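Local coordinates for protein hypoxanthine-guanine-xanthine phosphoribosyltransferase (Tritrichomonas foetus, PDB 1HGX) that salvages host purine bases for the parasite, converting hypoxanthine, guanine and xanthine with phosphoribosyl diphosphate into IMP, GMP and XMP, at residues F150-N154 with R155-G159. Sequence-based numbering, arbitrary orientation.
With 5GP (guanosine-5'-monophosphate), chain C.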
loop_
_atom_site.group_PDB
_atom_site.type_symbol
_atom_site.label_atom_id
_atom_site.label_comp_id
_atom_site.label_asym_id
_atom_site.label_seq_id
_atom_site.Cartn_x
_atom_site.Cartn_y
_atom_site.Cartn_z
ATOM N N PHE A 150 -9.642 9.647 13.543
ATOM C CA PHE A 150 -10.983 9.732 14.119
ATOM C C PHE A 150 -11.181 8.792 15.311
ATOM O O PHE A 150 -10.580 7.712 15.383
ATOM C CB PHE A 150 -12.041 9.295 13.090
ATOM C CG PHE A 150 -11.897 9.921 11.729
ATOM C CD1 PHE A 150 -12.437 11.174 11.460
ATOM C CD2 PHE A 150 -11.265 9.230 10.704
ATOM C CE1 PHE A 150 -12.352 11.726 10.181
ATOM C CE2 PHE A 150 -11.175 9.772 9.432
ATOM C CZ PHE A 150 -11.721 11.023 9.171
ATOM N N VAL A 151 -12.062 9.186 16.220
ATOM C CA VAL A 151 -12.405 8.336 17.346
ATOM C C VAL A 151 -13.706 7.700 16.891
ATOM O O VAL A 151 -14.653 8.385 16.511
ATOM C CB VAL A 151 -12.581 9.121 18.634
ATOM C CG1 VAL A 151 -13.211 8.232 19.714
ATOM C CG2 VAL A 151 -11.214 9.623 19.096
ATOM N N VAL A 152 -13.719 6.380 16.886
ATOM C CA VAL A 152 -14.846 5.608 16.404
ATOM C C VAL A 152 -15.598 4.908 17.546
ATOM O O VAL A 152 -15.031 4.648 18.601
ATOM C CB VAL A 152 -14.298 4.616 15.342
ATOM C CG1 VAL A 152 -14.300 3.191 15.839
ATOM C CG2 VAL A 152 -15.010 4.794 14.028
ATOM N N GLU A 153 -16.885 4.638 17.357
ATOM C CA GLU A 153 -17.651 3.978 18.407
ATOM C C GLU A 153 -17.360 2.492 18.445
ATOM O O GLU A 153 -16.841 1.926 17.481
ATOM C CB GLU A 153 -19.146 4.221 18.237
ATOM C CG GLU A 153 -19.673 3.832 16.875
ATOM C CD GLU A 153 -21.071 4.308 16.666
ATOM O OE1 GLU A 153 -21.268 5.539 16.536
ATOM O OE2 GLU A 153 -21.977 3.467 16.632
ATOM N N ASN A 154 -17.724 1.866 19.557
ATOM C CA ASN A 154 -17.485 0.450 19.771
ATOM C C ASN A 154 -18.350 -0.486 18.929
ATOM O O ASN A 154 -19.217 -1.192 19.462
ATOM C CB ASN A 154 -17.643 0.130 21.260
ATOM C CG ASN A 154 -17.070 -1.225 21.636
ATOM O OD1 ASN A 154 -16.469 -1.917 20.816
ATOM N ND2 ASN A 154 -17.253 -1.605 22.886
ATOM N N ARG A 155 -18.108 -0.493 17.621
ATOM C CA ARG A 155 -18.839 -1.356 16.690
ATOM C C ARG A 155 -17.806 -1.900 15.701
ATOM O O ARG A 155 -16.655 -1.457 15.703
ATOM C CB ARG A 155 -19.912 -0.567 15.921
ATOM C CG ARG A 155 -21.002 0.102 16.772
ATOM C CD ARG A 155 -21.935 -0.899 17.430
ATOM N NE ARG A 155 -22.556 -1.784 16.446
ATOM C CZ ARG A 155 -23.621 -1.478 15.707
ATOM N NH1 ARG A 155 -24.211 -0.297 15.829
ATOM N NH2 ARG A 155 -24.062 -2.344 14.808
ATOM N N TYR A 156 -18.201 -2.866 14.872
ATOM C CA TYR A 156 -17.271 -3.422 13.899
ATOM C C TYR A 156 -17.212 -2.481 12.718
ATOM O O TYR A 156 -18.190 -2.318 11.995
ATOM C CB TYR A 156 -17.681 -4.819 13.425
ATOM C CG TYR A 156 -16.551 -5.508 12.683
ATOM C CD1 TYR A 156 -15.515 -6.121 13.382
ATOM C CD2 TYR A 156 -16.483 -5.487 11.289
ATOM C CE1 TYR A 156 -14.441 -6.683 12.723
ATOM C CE2 TYR A 156 -15.406 -6.054 10.618
ATOM C CZ TYR A 156 -14.394 -6.650 11.343
ATOM O OH TYR A 156 -13.325 -7.214 10.693
ATOM N N ILE A 157 -16.062 -1.842 12.565
ATOM C CA ILE A 157 -15.821 -0.882 11.503
ATOM C C ILE A 157 -15.463 -1.558 10.183
ATOM O O ILE A 157 -14.650 -2.495 10.128
ATOM C CB ILE A 157 -14.736 0.148 11.946
ATOM C CG1 ILE A 157 -15.173 0.813 13.256
ATOM C CG2 ILE A 157 -14.481 1.192 10.863
ATOM C CD1 ILE A 157 -16.598 1.399 13.228
ATOM N N ILE A 158 -16.025 -1.015 9.112
ATOM C CA ILE A 158 -15.834 -1.547 7.777
ATOM C C ILE A 158 -15.578 -0.406 6.770
ATOM O O ILE A 158 -15.963 0.741 7.022
ATOM C CB ILE A 158 -17.096 -2.411 7.420
ATOM C CG1 ILE A 158 -16.671 -3.707 6.761
ATOM C CG2 ILE A 158 -18.140 -1.635 6.625
ATOM C CD1 ILE A 158 -15.849 -4.566 7.665
ATOM N N GLY A 159 -14.839 -0.697 5.694
ATOM C CA GLY A 159 -14.572 0.301 4.665
ATOM C C GLY A 159 -13.212 0.981 4.687
ATOM O O GLY A 159 -12.508 0.978 5.703
HETATM P P 5GP C . -6.296 -4.553 19.476
HETATM O O1P 5GP C . -6.099 -3.095 19.625
HETATM O O2P 5GP C . -5.052 -5.311 19.628
HETATM O O3P 5GP C . -7.416 -5.026 20.311
HETATM O "O5'" 5GP C . -6.895 -4.747 18.050
HETATM C "C5'" 5GP C . -6.525 -4.014 16.890
HETATM C "C4'" 5GP C . -6.457 -4.961 15.760
HETATM O "O4'" 5GP C . -7.731 -5.530 15.416
HETATM C "C3'" 5GP C . -5.939 -4.298 14.522
HETATM O "O3'" 5GP C . -5.341 -5.346 13.765
HETATM C "C2'" 5GP C . -7.214 -3.904 13.885
HETATM O "O2'" 5GP C . -7.029 -3.749 12.487
HETATM C "C1'" 5GP C . -8.214 -5.025 14.175
HETATM N N9 5GP C . -9.595 -4.444 14.395
HETATM C C8 5GP C . -10.060 -3.854 15.561
HETATM N N7 5GP C . -11.275 -3.373 15.473
HETATM C C5 5GP C . -11.668 -3.630 14.157
HETATM C C6 5GP C . -12.852 -3.215 13.468
HETATM O O6 5GP C . -13.851 -2.681 13.949
HETATM N N1 5GP C . -12.799 -3.477 12.106
HETATM C C2 5GP C . -11.729 -4.092 11.463
HETATM N N2 5GP C . -11.886 -4.380 10.170
HETATM N N3 5GP C . -10.618 -4.520 12.113
HETATM C C4 5GP C . -10.632 -4.231 13.460
HETATM O O HOH W 1 -24.391 2.229 17.362
#
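Arg155 meets Glu153 through both backbone and side chain at the bend where the chain leaves strand 147-152. Its N donates to Glu153 O at 2.7 Å, with an N-H...O angle of only 138°, the bent bond of an inverse gamma turn centred on Asn154. The two side chains then run alongside, pointing the same way, and Glu153 OE2 lies 3.5 Å from Arg155 CG. The turn at chi2 (-69°) brings Arg155 CD to 3.4 Å from Asn154 O. Glu153 OE2 and Arg155 NH1 stay 4.5 Å apart, too far for a salt bridge, and one water spans them, accepting from NH1 in the guanidinium plane and donating to OE2. Their salt bridges are made with other residues: Glu153 with Arg12, Arg155 with Glu11 and Glu179. Lys134, which also binds GMP, is hydrogen-bonded to Arg155 O.

Tyr156 lays one ring face against the guanine of bound GMP, whose N1 sits 3.6 Å above the ring plane, displaced from the ring centre toward its edge; the Tyr156 OH is hydrogen-bonded to Asp163 O.

Ile157 completes the return. Its CG1 meets Val152 CG1 tip to tip at 3.6 Å, and Leu14 touches both side chains. The Ile157 backbone reads the purine edge: Ile157 N donates to O6 of GMP at 2.7 Å, while Ile157 O accepts from N1 of GMP at 2.9 Å and, weakly, from N2.

A main-chain N-H facing O6 and a carbonyl facing N1 match the 6-oxo, N1-protonated edge common to guanine, hypoxanthine and xanthine, consistent with the enzyme's use of all three bases.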